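Local coordinates for ribose ABC transporter, substrate binding protein (Conexibacter woesei, PDB 4KQ9) that probably binds ribose or a related sugar outside the membrane and passes it to an ABC transporter for uptake, at residues V10-F15 and P20-I25; D54-A59 and L67-I72; K82-V85 and P90-L93; G201-I206 and D225-A230; G251-D256 and F273-E278. The protein carries 1 engineered substitution. One frame throughout, in Å; residues are numbered along the deposited sequence.

Interaction 1 of 5, residues V10-F15 and P20-I25; sequences VVYSTF and PFFNRI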
# COMPACT_ATOMS: atom_id res chain seq x y z
N VAL A 10 -15.43 9.57 -16.38
CA VAL A 10 -14.61 8.54 -15.79
C VAL A 10 -15.18 8.19 -14.45
O VAL A 10 -15.59 9.08 -13.70
CB VAL A 10 -13.21 9.08 -15.59
CG1 VAL A 10 -12.36 8.10 -14.74
CG2 VAL A 10 -12.59 9.37 -16.94
N VAL A 11 -15.14 6.90 -14.16
CA VAL A 11 -15.60 6.37 -12.92
C VAL A 11 -14.49 5.63 -12.19
O VAL A 11 -13.79 4.84 -12.82
CB VAL A 11 -16.71 5.38 -13.17
CG1 VAL A 11 -17.13 4.74 -11.86
CG2 VAL A 11 -17.91 6.11 -13.80
N TYR A 12 -14.38 5.89 -10.88
CA TYR A 12 -13.58 5.10 -9.94
C TYR A 12 -14.42 4.22 -9.03
O TYR A 12 -15.11 4.75 -8.13
CB TYR A 12 -12.75 6.04 -9.07
CG TYR A 12 -11.85 5.40 -8.06
CD1 TYR A 12 -11.22 4.19 -8.30
CD2 TYR A 12 -11.51 6.08 -6.91
CE1 TYR A 12 -10.34 3.64 -7.39
CE2 TYR A 12 -10.65 5.53 -5.98
CZ TYR A 12 -10.06 4.32 -6.25
OH TYR A 12 -9.25 3.79 -5.34
N SER A 13 -14.26 2.90 -9.21
CA SER A 13 -14.80 1.87 -8.39
C SER A 13 -13.85 1.46 -7.29
O SER A 13 -12.78 0.85 -7.57
CB SER A 13 -15.15 0.64 -9.21
OG SER A 13 -15.16 -0.51 -8.36
N THR A 14 -14.24 1.82 -6.05
CA THR A 14 -13.50 1.43 -4.87
C THR A 14 -14.45 0.74 -3.86
O THR A 14 -15.59 0.31 -4.22
CB THR A 14 -12.67 2.62 -4.34
OG1 THR A 14 -11.75 2.15 -3.33
CG2 THR A 14 -13.52 3.76 -3.80
N PHE A 15 -13.94 0.51 -2.65
CA PHE A 15 -14.69 -0.20 -1.62
C PHE A 15 -14.30 0.40 -0.26
O PHE A 15 -13.35 1.21 -0.16
CB PHE A 15 -14.43 -1.71 -1.69
CG PHE A 15 -12.99 -2.08 -1.49
CD1 PHE A 15 -12.50 -2.34 -0.20
CD2 PHE A 15 -12.12 -2.15 -2.57
CE1 PHE A 15 -11.18 -2.68 -0.00
CE2 PHE A 15 -10.78 -2.47 -2.37
CZ PHE A 15 -10.33 -2.74 -1.10
N PRO A 20 -9.40 4.33 5.75
CA PRO A 20 -8.76 5.62 5.51
C PRO A 20 -7.97 5.66 4.19
O PRO A 20 -8.05 6.62 3.46
CB PRO A 20 -7.81 5.75 6.70
CG PRO A 20 -8.63 5.13 7.82
CD PRO A 20 -9.20 3.89 7.15
N PHE A 21 -7.24 4.60 3.90
CA PHE A 21 -6.32 4.60 2.74
C PHE A 21 -7.12 4.87 1.44
O PHE A 21 -6.77 5.73 0.69
CB PHE A 21 -5.63 3.26 2.71
CG PHE A 21 -4.73 3.07 1.51
CD1 PHE A 21 -3.48 3.70 1.45
CD2 PHE A 21 -5.13 2.27 0.45
CE1 PHE A 21 -2.64 3.50 0.35
CE2 PHE A 21 -4.29 2.06 -0.64
CZ PHE A 21 -3.04 2.71 -0.67
N PHE A 22 -8.21 4.15 1.24
CA PHE A 22 -9.06 4.31 0.02
C PHE A 22 -9.86 5.57 0.02
O PHE A 22 -10.00 6.23 -1.03
CB PHE A 22 -9.93 3.08 -0.23
CG PHE A 22 -9.12 1.84 -0.46
CD1 PHE A 22 -8.52 1.61 -1.69
CD2 PHE A 22 -8.91 0.93 0.56
CE1 PHE A 22 -7.70 0.52 -1.89
CE2 PHE A 22 -8.09 -0.18 0.37
CZ PHE A 22 -7.52 -0.41 -0.87
N ASN A 23 -10.25 6.05 1.20
CA ASN A 23 -10.78 7.37 1.29
C ASN A 23 -9.79 8.40 0.77
O ASN A 23 -10.20 9.29 0.06
CB ASN A 23 -11.28 7.70 2.72
CG ASN A 23 -12.60 7.01 3.05
OD1 ASN A 23 -13.40 6.77 2.18
ND2 ASN A 23 -12.81 6.67 4.32
N ARG A 24 -8.50 8.27 1.09
CA ARG A 24 -7.53 9.27 0.70
C ARG A 24 -7.23 9.19 -0.80
O ARG A 24 -6.95 10.20 -1.44
CB ARG A 24 -6.20 9.14 1.49
CG ARG A 24 -6.16 9.97 2.81
CD ARG A 24 -4.74 10.16 3.39
NE ARG A 24 -3.90 8.93 3.39
CZ ARG A 24 -4.02 7.90 4.24
NH1 ARG A 24 -4.95 7.92 5.20
NH2 ARG A 24 -3.20 6.85 4.15
N ILE A 25 -7.22 8.01 -1.33
CA ILE A 25 -7.06 7.88 -2.80
C ILE A 25 -8.25 8.61 -3.51
O ILE A 25 -8.02 9.36 -4.43
CB ILE A 25 -7.00 6.45 -3.25
CG1 ILE A 25 -5.80 5.72 -2.64
CG2 ILE A 25 -6.87 6.42 -4.75
CD1 ILE A 25 -5.65 4.34 -3.20
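Phe22 and Ile25 carry the contact of helix 20-35 with Tyr12, Thr14 and Phe15 of strand 9-15. These are the first two elements of a beta-alpha-beta unit in a Rossmann-like periplasmic binding protein lobe, and segments 10-15 and 20-25 run nearly antiparallel, at 163°. Following the helix from its start, Phe21 adds CD2 over the centre of the Phe22 ring without touching the strand. Phe22 comes next and does most of the packing. Phe15 reaches its other face, CZ lying 3.7 Å from Phe22 CZ, with the two planes inclined at 44°. Phe15 can lie there because its CG sits between the backbone N and the carbonyl carbon (chi1 61°), which folds the ring round toward the helix. Thr14 OG1 approaches Phe22 CD1 to 3.7 Å; this buried hydroxyl finds no polar partner in the model. With an alanine at Phe22, the ring sandwiched between Phe21 and Phe15 would be missing, and the Phe15 ring would probably lose its packing on the helix side, opening a gap between strand and helix. A glycerol, probably from the crystallisation liquor though possibly marking a pocket, lies about 4 Å from the Phe22 side chain. One turn later Ile25 crosses Tyr12 at about a right angle. The tyrosine hydroxyl is hydrogen-bonded to Ser70 OG, and Ile25 CG2 rests 3.6 Å from Tyr12 OH.

Interaction 2 of 5, residues D54-A59 and L67-I72; sequences DSIDNA and LIVSPI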
# COMPACT_ATOMS: atom_id res chain seq x y z
N ASP A 54 -20.98 -6.08 -9.06
CA ASP A 54 -22.22 -5.46 -9.55
C ASP A 54 -21.95 -4.01 -9.80
O ASP A 54 -22.49 -3.39 -10.75
CB ASP A 54 -23.38 -5.51 -8.52
CG ASP A 54 -23.75 -6.92 -8.04
OD1 ASP A 54 -23.50 -7.93 -8.74
OD2 ASP A 54 -24.34 -7.00 -6.93
N SER A 55 -21.15 -3.41 -8.93
CA SER A 55 -20.96 -1.97 -9.05
C SER A 55 -20.20 -1.67 -10.37
O SER A 55 -20.54 -0.72 -11.10
CB SER A 55 -20.24 -1.42 -7.84
OG SER A 55 -19.98 -0.04 -8.02
N ILE A 56 -19.24 -2.53 -10.70
CA ILE A 56 -18.41 -2.36 -11.89
C ILE A 56 -19.27 -2.65 -13.12
O ILE A 56 -19.37 -1.79 -14.04
CB ILE A 56 -17.22 -3.33 -11.85
CG1 ILE A 56 -16.17 -2.78 -10.88
CG2 ILE A 56 -16.62 -3.53 -13.25
CD1 ILE A 56 -15.09 -3.76 -10.53
N ASP A 57 -19.86 -3.86 -13.12
CA ASP A 57 -20.82 -4.30 -14.17
C ASP A 57 -21.79 -3.19 -14.45
O ASP A 57 -22.10 -2.89 -15.58
CB ASP A 57 -21.62 -5.56 -13.74
CG ASP A 57 -20.85 -6.87 -13.94
OD1 ASP A 57 -19.95 -6.94 -14.81
OD2 ASP A 57 -21.15 -7.87 -13.22
N ASN A 58 -22.24 -2.53 -13.40
CA ASN A 58 -23.18 -1.46 -13.56
C ASN A 58 -22.58 -0.21 -14.17
O ASN A 58 -23.21 0.43 -15.05
CB ASN A 58 -23.80 -1.13 -12.22
CG ASN A 58 -24.65 0.11 -12.29
OD1 ASN A 58 -25.57 0.19 -13.11
ND2 ASN A 58 -24.32 1.10 -11.48
N ALA A 59 -21.39 0.18 -13.71
CA ALA A 59 -20.75 1.37 -14.30
C ALA A 59 -20.48 1.15 -15.79
O ALA A 59 -20.67 2.05 -16.59
CB ALA A 59 -19.48 1.75 -13.56
N LEU A 67 -12.61 3.79 -16.81
CA LEU A 67 -12.83 3.13 -15.54
C LEU A 67 -11.50 2.97 -14.80
O LEU A 67 -10.56 2.40 -15.36
CB LEU A 67 -13.38 1.74 -15.75
CG LEU A 67 -13.76 0.84 -14.56
CD1 LEU A 67 -14.77 1.48 -13.61
CD2 LEU A 67 -14.32 -0.48 -15.04
N ILE A 68 -11.46 3.42 -13.55
CA ILE A 68 -10.37 3.15 -12.62
C ILE A 68 -10.93 2.20 -11.53
O ILE A 68 -12.06 2.40 -11.07
CB ILE A 68 -9.83 4.45 -12.04
CG1 ILE A 68 -9.52 5.44 -13.18
CG2 ILE A 68 -8.68 4.19 -11.04
CD1 ILE A 68 -9.11 6.79 -12.70
N VAL A 69 -10.18 1.17 -11.16
CA VAL A 69 -10.63 0.19 -10.20
C VAL A 69 -9.56 -0.08 -9.18
O VAL A 69 -8.46 -0.47 -9.54
CB VAL A 69 -10.94 -1.17 -10.85
CG1 VAL A 69 -11.53 -2.10 -9.81
CG2 VAL A 69 -11.90 -1.04 -12.04
N SER A 70 -9.88 0.09 -7.90
CA SER A 70 -9.10 -0.56 -6.80
C SER A 70 -9.83 -1.86 -6.39
O SER A 70 -10.92 -1.79 -5.79
CB SER A 70 -8.96 0.35 -5.59
OG SER A 70 -8.31 1.58 -5.92
N PRO A 71 -9.30 -3.03 -6.75
CA PRO A 71 -10.07 -4.27 -6.62
C PRO A 71 -10.04 -4.86 -5.22
O PRO A 71 -8.97 -5.06 -4.65
CB PRO A 71 -9.38 -5.23 -7.58
CG PRO A 71 -7.98 -4.75 -7.64
CD PRO A 71 -7.98 -3.28 -7.36
N ILE A 72 -11.22 -5.10 -4.66
CA ILE A 72 -11.32 -5.77 -3.36
C ILE A 72 -10.69 -7.16 -3.35
O ILE A 72 -10.09 -7.55 -2.37
CB ILE A 72 -12.76 -5.86 -2.83
CG1 ILE A 72 -12.74 -6.49 -1.43
CG2 ILE A 72 -13.66 -6.68 -3.75
CD1 ILE A 72 -13.98 -6.16 -0.63
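Ile56 meets Leu67 and Val69 in a small, wholly apolar helix-on-sheet contact, buried where helix 49-61 covers one side of the six-stranded parallel sheet of its lobe. Strand 66-69 lies inside that sheet, between strands 9-15 and 91-94, and the helix leads into it through a short turn. A single isoleucine does the work for the helix, with each of its branches serving a different residue of the strand. CG1 stands anti to the carbonyl carbon (chi1 -77°) and the chain then runs on extended, which carries Ile56 CD1 to within 4.0 Å of Val69 CG1; the two side chains reach toward each other tip to tip. The shorter branch turns to the preceding inward-facing residue, where Ile56 CG2 lies 4.2 Å from Leu67 CD2. Leu67 and Val69 are two apart in the strand, so both face this helix, whereas Ile68 between them is directed to the other side of the sheet and packs on helix 247-264. Helix 78-86 completes the layer: Thr80 touches Ile56, Ala84 touches Leu67 and Ile81 touches Val69. One turn before Ile56, Gln52 ties the same helix to the loop that follows the strand, its amide bonding Ser70 O through NE2 and Ile72 N through OE1. The division of labour is instructive. The methyl contacts are plain van der Waals packing without direction, so they contribute burial of hydrocarbon, while directional bonds from this helix to the loop after the strand come from Gln52.

Interaction 3 of 5, residues K82-V85 and P90-L93; sequences KGAV and PVIL
Val91 pushes its CG2 methyl against two consecutive residues of helix 78-86, lying 3.9 Å from Val85 CG2 and 4.1 Å from Ala84 CB. One methyl thus serves both. It is brought there by a torsion that sets CG2 anti to the carbonyl carbon while CG1 lies anti to the backbone N (chi1 175°). The two valines cross at about a right angle, and Ala84 points at the strand with only its CB between backbone and Val91. The contact closes the beta-alpha-beta unit of strand 66-69, helix 78-86 and strand 91-94, a repeated step in building the parallel sheet of this lobe. The turn is brief, the helix ending at 86 and the strand starting at 91; it brings the CA atoms of Val85 and Pro90 to 6.1 Å. Val91 faces the helix, and the next residue, Ile92, is directed to the opposite side of the sheet, where Val257 and Met258 of helix 247-264 receive it. Strand 91-94 is therefore covered by helices on both sides. Since the touching groups are all methyls, shape and the exclusion of water from them account for this contact, and the strand gets its directional bonds from its sheet neighbours.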
# COMPACT_ATOMS: atom_id res chain seq x y z
N LYS A 82 -11.94 -7.85 -17.13
CA LYS A 82 -11.74 -8.36 -18.49
C LYS A 82 -12.95 -8.06 -19.38
O LYS A 82 -12.82 -7.70 -20.57
CB LYS A 82 -11.49 -9.86 -18.44
CG LYS A 82 -10.92 -10.41 -19.72
CD LYS A 82 -10.29 -11.78 -19.51
CE LYS A 82 -11.30 -12.91 -19.64
NZ LYS A 82 -10.63 -14.19 -20.01
N GLY A 83 -14.13 -8.13 -18.78
CA GLY A 83 -15.34 -7.81 -19.52
C GLY A 83 -15.41 -6.37 -19.91
O GLY A 83 -15.82 -6.07 -21.04
N ALA A 84 -15.05 -5.47 -18.98
CA ALA A 84 -15.04 -4.02 -19.27
C ALA A 84 -14.06 -3.62 -20.42
O ALA A 84 -14.37 -2.77 -21.27
CB ALA A 84 -14.69 -3.25 -18.01
N VAL A 85 -12.90 -4.25 -20.41
CA VAL A 85 -11.87 -4.03 -21.40
C VAL A 85 -12.42 -4.44 -22.79
O VAL A 85 -12.47 -3.65 -23.71
CB VAL A 85 -10.63 -4.87 -21.08
CG1 VAL A 85 -9.60 -4.74 -22.19
CG2 VAL A 85 -9.97 -4.46 -19.76
N PRO A 90 -11.32 1.77 -21.45
CA PRO A 90 -9.94 1.73 -20.94
C PRO A 90 -10.01 1.60 -19.41
O PRO A 90 -10.77 2.36 -18.79
CB PRO A 90 -9.38 3.09 -21.26
CG PRO A 90 -10.46 3.84 -22.00
CD PRO A 90 -11.74 3.09 -21.90
N VAL A 91 -9.26 0.66 -18.83
CA VAL A 91 -9.29 0.40 -17.40
C VAL A 91 -7.91 0.63 -16.76
O VAL A 91 -6.93 0.13 -17.26
CB VAL A 91 -9.64 -1.04 -17.13
CG1 VAL A 91 -9.57 -1.38 -15.66
CG2 VAL A 91 -11.03 -1.35 -17.69
N ILE A 92 -7.86 1.30 -15.63
CA ILE A 92 -6.62 1.44 -14.89
C ILE A 92 -6.87 0.75 -13.55
O ILE A 92 -7.84 1.07 -12.89
CB ILE A 92 -6.21 2.91 -14.67
CG1 ILE A 92 -5.82 3.57 -16.01
CG2 ILE A 92 -5.02 3.00 -13.67
CD1 ILE A 92 -5.55 5.06 -15.88
N LEU A 93 -5.99 -0.15 -13.17
CA LEU A 93 -6.00 -0.68 -11.85
C LEU A 93 -5.23 0.26 -10.92
O LEU A 93 -4.19 0.83 -11.30
CB LEU A 93 -5.36 -2.07 -11.82
CG LEU A 93 -6.08 -3.00 -12.77
CD1 LEU A 93 -5.21 -4.21 -12.99
CD2 LEU A 93 -7.48 -3.28 -12.21

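Interaction 4 of 5, residues G201-I206 and D225-A230; sequences GALGGI and DANEGA
Within 201-206, Leu203 makes the contact with Asn227, Gly229 and Ala230 at the start of helix 228-236. Along the first segment, Gly201 O accepts the amide of Gly205 in the regular helical pattern, and Ala202 turns its methyl to Val221 of the parallel sheet. Leu203 then points across to the second helix. Its CD1 lies 3.8 Å from Asn227 OD1 and 4.0 Å from Ala230 N, while Leu203 CD2 rests 3.8 Å from Gly229 O. The fit is close here: a beta-carbon on Gly229 would fall 3.0 Å from Leu203 CD1. Ile206, further on, packs on Val221 and Met239. What Leu203 covers is a helix N-cap. Asn227 holds its CG between the backbone N and the carbonyl carbon (chi1 71°), which curls the amide back over the first turn, and Asn227 OD1 accepts Ala230 N at 2.8 Å with the donor nearly in line with the C=O (172°). The backbone N of Asn227 is hydrogen-bonded to Asp199 OD2. With a leucine in place of Asn227, the amide of Ala230 is likely to be left without its acceptor and the start of the helix to be less well fixed. CD1 of Leu203 packs on the capping bond and CD2 on the Gly229 carbonyl, so a hydrocarbon group covers part of a polar helix start and joins two helices of the four-stranded lobe.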
# COMPACT_ATOMS: atom_id res chain seq x y z
N GLY A 201 0.01 -4.44 12.66
CA GLY A 201 0.77 -5.62 13.15
C GLY A 201 1.78 -5.11 14.15
O GLY A 201 1.89 -5.57 15.27
N ALA A 202 2.51 -4.10 13.73
CA ALA A 202 3.57 -3.53 14.55
C ALA A 202 3.07 -2.88 15.83
O ALA A 202 3.72 -2.91 16.84
CB ALA A 202 4.33 -2.51 13.68
N LEU A 203 1.90 -2.27 15.75
CA LEU A 203 1.33 -1.60 16.89
C LEU A 203 1.01 -2.63 17.99
O LEU A 203 1.16 -2.38 19.17
CB LEU A 203 0.09 -0.78 16.47
CG LEU A 203 0.45 0.49 15.65
CD1 LEU A 203 -0.72 1.27 15.05
CD2 LEU A 203 1.27 1.43 16.45
N GLY A 204 0.59 -3.81 17.57
CA GLY A 204 0.46 -4.95 18.47
C GLY A 204 1.78 -5.49 18.99
O GLY A 204 1.94 -5.75 20.20
N GLY A 205 2.77 -5.58 18.11
CA GLY A 205 4.10 -5.93 18.57
C GLY A 205 4.71 -5.07 19.63
O GLY A 205 5.37 -5.55 20.54
N ILE A 206 4.51 -3.75 19.52
CA ILE A 206 5.01 -2.80 20.48
C ILE A 206 4.45 -3.07 21.87
O ILE A 206 5.16 -2.94 22.82
CB ILE A 206 4.62 -1.40 19.92
CG1 ILE A 206 5.46 -1.11 18.68
CG2 ILE A 206 4.69 -0.26 20.90
CD1 ILE A 206 6.87 -1.31 18.82
N ASP A 225 2.40 1.76 6.28
CA ASP A 225 1.14 2.45 6.10
C ASP A 225 1.23 3.90 6.57
O ASP A 225 0.51 4.72 6.13
CB ASP A 225 -0.05 1.80 6.81
CG ASP A 225 -0.53 0.52 6.14
OD1 ASP A 225 -0.14 0.26 5.01
OD2 ASP A 225 -1.20 -0.25 6.81
N ALA A 226 2.12 4.15 7.50
CA ALA A 226 2.20 5.46 8.10
C ALA A 226 0.82 5.88 8.58
O ALA A 226 0.39 6.97 8.33
CB ALA A 226 2.74 6.47 7.11
N ASN A 227 0.13 5.00 9.27
CA ASN A 227 -1.11 5.39 9.92
C ASN A 227 -0.88 6.28 11.12
O ASN A 227 0.20 6.46 11.59
CB ASN A 227 -2.01 4.23 10.21
CG ASN A 227 -1.49 3.35 11.33
OD1 ASN A 227 -0.85 3.76 12.21
ND2 ASN A 227 -1.85 2.13 11.26
N GLU A 228 -1.96 6.82 11.62
CA GLU A 228 -1.82 7.77 12.71
C GLU A 228 -1.15 7.17 13.97
O GLU A 228 -0.35 7.80 14.62
CB GLU A 228 -3.21 8.35 13.03
CG GLU A 228 -3.20 9.32 14.19
CD GLU A 228 -4.60 9.86 14.53
OE1 GLU A 228 -5.20 10.53 13.66
OE2 GLU A 228 -5.09 9.64 15.68
N GLY A 229 -1.47 5.95 14.33
CA GLY A 229 -0.79 5.38 15.53
C GLY A 229 0.68 5.11 15.30
O GLY A 229 1.50 5.22 16.20
N ALA A 230 1.00 4.75 14.06
CA ALA A 230 2.38 4.55 13.65
C ALA A 230 3.19 5.83 13.64
O ALA A 230 4.29 5.84 14.06
CB ALA A 230 2.43 3.90 12.28

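Interaction 5 of 5, residues G251-D256 and F273-E278; sequences GGIAID and FTPVIE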
# COMPACT_ATOMS: atom_id res chain seq x y z
N GLY A 251 -4.06 8.67 -6.23
CA GLY A 251 -5.34 9.10 -6.83
C GLY A 251 -5.15 10.15 -7.90
O GLY A 251 -5.72 10.03 -8.96
N GLY A 252 -4.25 11.09 -7.65
CA GLY A 252 -3.92 12.14 -8.62
C GLY A 252 -3.25 11.57 -9.87
O GLY A 252 -3.55 11.93 -10.99
N ILE A 253 -2.32 10.67 -9.66
CA ILE A 253 -1.57 10.09 -10.74
C ILE A 253 -2.49 9.27 -11.62
O ILE A 253 -2.40 9.37 -12.88
CB ILE A 253 -0.38 9.24 -10.21
CG1 ILE A 253 0.74 10.13 -9.72
CG2 ILE A 253 0.21 8.35 -11.29
CD1 ILE A 253 1.80 9.36 -8.91
N ALA A 254 -3.35 8.45 -11.04
CA ALA A 254 -4.28 7.66 -11.85
C ALA A 254 -5.16 8.54 -12.73
O ALA A 254 -5.37 8.23 -13.93
CB ALA A 254 -5.15 6.76 -10.97
N ILE A 255 -5.63 9.65 -12.19
CA ILE A 255 -6.44 10.60 -12.95
C ILE A 255 -5.59 11.22 -14.08
O ILE A 255 -6.04 11.32 -15.15
CB ILE A 255 -7.07 11.73 -12.10
CG1 ILE A 255 -8.21 11.23 -11.24
CG2 ILE A 255 -7.62 12.86 -12.96
CD1 ILE A 255 -9.27 10.50 -12.02
N ASP A 256 -4.40 11.68 -13.78
CA ASP A 256 -3.53 12.23 -14.78
C ASP A 256 -3.21 11.24 -15.93
O ASP A 256 -3.22 11.60 -17.03
CB ASP A 256 -2.28 12.80 -14.20
CG ASP A 256 -2.45 14.25 -13.74
OD1 ASP A 256 -3.36 14.98 -14.21
OD2 ASP A 256 -1.68 14.62 -12.89
N PHE A 273 4.84 2.75 -11.03
CA PHE A 273 5.13 2.69 -9.62
C PHE A 273 4.97 4.11 -9.08
O PHE A 273 5.45 5.06 -9.68
CB PHE A 273 6.56 2.25 -9.39
CG PHE A 273 6.86 0.88 -9.89
CD1 PHE A 273 6.15 -0.20 -9.44
CD2 PHE A 273 7.87 0.67 -10.80
CE1 PHE A 273 6.46 -1.51 -9.89
CE2 PHE A 273 8.19 -0.62 -11.25
CZ PHE A 273 7.50 -1.73 -10.78
N THR A 274 4.22 4.24 -7.98
CA THR A 274 3.94 5.47 -7.33
C THR A 274 4.91 5.67 -6.17
O THR A 274 5.40 4.72 -5.67
CB THR A 274 2.45 5.48 -6.86
OG1 THR A 274 2.11 4.26 -6.19
CG2 THR A 274 1.53 5.58 -8.09
N PRO A 275 5.17 6.91 -5.79
CA PRO A 275 6.12 7.22 -4.75
C PRO A 275 5.73 6.63 -3.39
O PRO A 275 4.58 6.44 -3.08
CB PRO A 275 6.13 8.74 -4.68
CG PRO A 275 5.26 9.25 -5.70
CD PRO A 275 4.52 8.10 -6.31
N VAL A 276 6.75 6.22 -2.66
CA VAL A 276 6.61 5.86 -1.24
C VAL A 276 7.61 6.72 -0.46
O VAL A 276 8.62 7.15 -1.05
CB VAL A 276 6.88 4.37 -0.99
CG1 VAL A 276 5.97 3.49 -1.79
CG2 VAL A 276 8.34 3.96 -1.18
N ILE A 277 7.30 7.01 0.80
CA ILE A 277 8.09 7.85 1.67
C ILE A 277 8.31 7.14 3.01
O ILE A 277 7.34 6.75 3.64
CB ILE A 277 7.45 9.21 1.94
CG1 ILE A 277 7.38 10.01 0.64
CG2 ILE A 277 8.33 10.00 2.87
CD1 ILE A 277 6.80 11.39 0.72
N GLU A 278 9.56 6.96 3.38
CA GLU A 278 9.98 6.42 4.70
C GLU A 278 10.00 7.50 5.77
O GLU A 278 10.52 8.64 5.53
CB GLU A 278 11.44 5.94 4.63
CG GLU A 278 11.72 4.93 3.58
CD GLU A 278 13.23 4.66 3.41
OE1 GLU A 278 13.92 4.25 4.37
OE2 GLU A 278 13.72 4.85 2.27
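Asp256 OD1, one turn beyond the Ile253 that meets Thr274 and Pro275, is gripped twice, by a salt bridge to Arg36 NH1 and a hydrogen bond from Gln32 NE2, both from the region of helix 20-35 and its end. That anchors helix 247-264. Close by on the same helix, Ile253 turns to segment 273-278. The isoleucine chain is extended, with CG1 anti to the carbonyl carbon (chi1 -75°), and its CD1 methyl makes both contacts: Ile253 CD1 is 3.9 Å from Thr274 CG2 and 4.0 Å from Pro275 CD. The threonine methyl faces it because it too stands anti to its own carbonyl carbon. Segment 273-278 leaves the edge strand 271-273 of the large sheet and runs on to strand 277-280, which pairs with 241-244; Val276 already packs on helix 112-126. It is thus one of the connections between the two lobes, consistent with a hinge of the periplasmic binding protein fold. Thr274 O is hydrogen-bonded to a glycerol, probably from the crystallisation liquor, and the Thr274 backbone to Gly109 of the large sheet. Asp256 thus fixes the helix to the region of helix 20-35, while undirected methyl packing joins Ile253 to this connection.

Overall arrangement
The five contacts follow one another along the chain of a periplasmic binding protein; four lie within its two lobes, and interaction 5 lies where the chain passes between them. Interactions 1, 2 and 3 share the six-stranded parallel sheet: strands 9-15, 66-69 and 91-94 lie side by side in it, and the centres of interactions 2 and 3 are about 9 Å apart. Helices 49-61 and 78-86 of interactions 2 and 3 cover one side; helix 20-35 of interaction 1 and helix 247-264 of interaction 5 cover the other. Interaction 4 stands apart in the four-stranded lobe, its centre about 30 Å from that of interaction 2. Segment 273-278 leads from one lobe toward the other, consistent with lobes that close on a sugar.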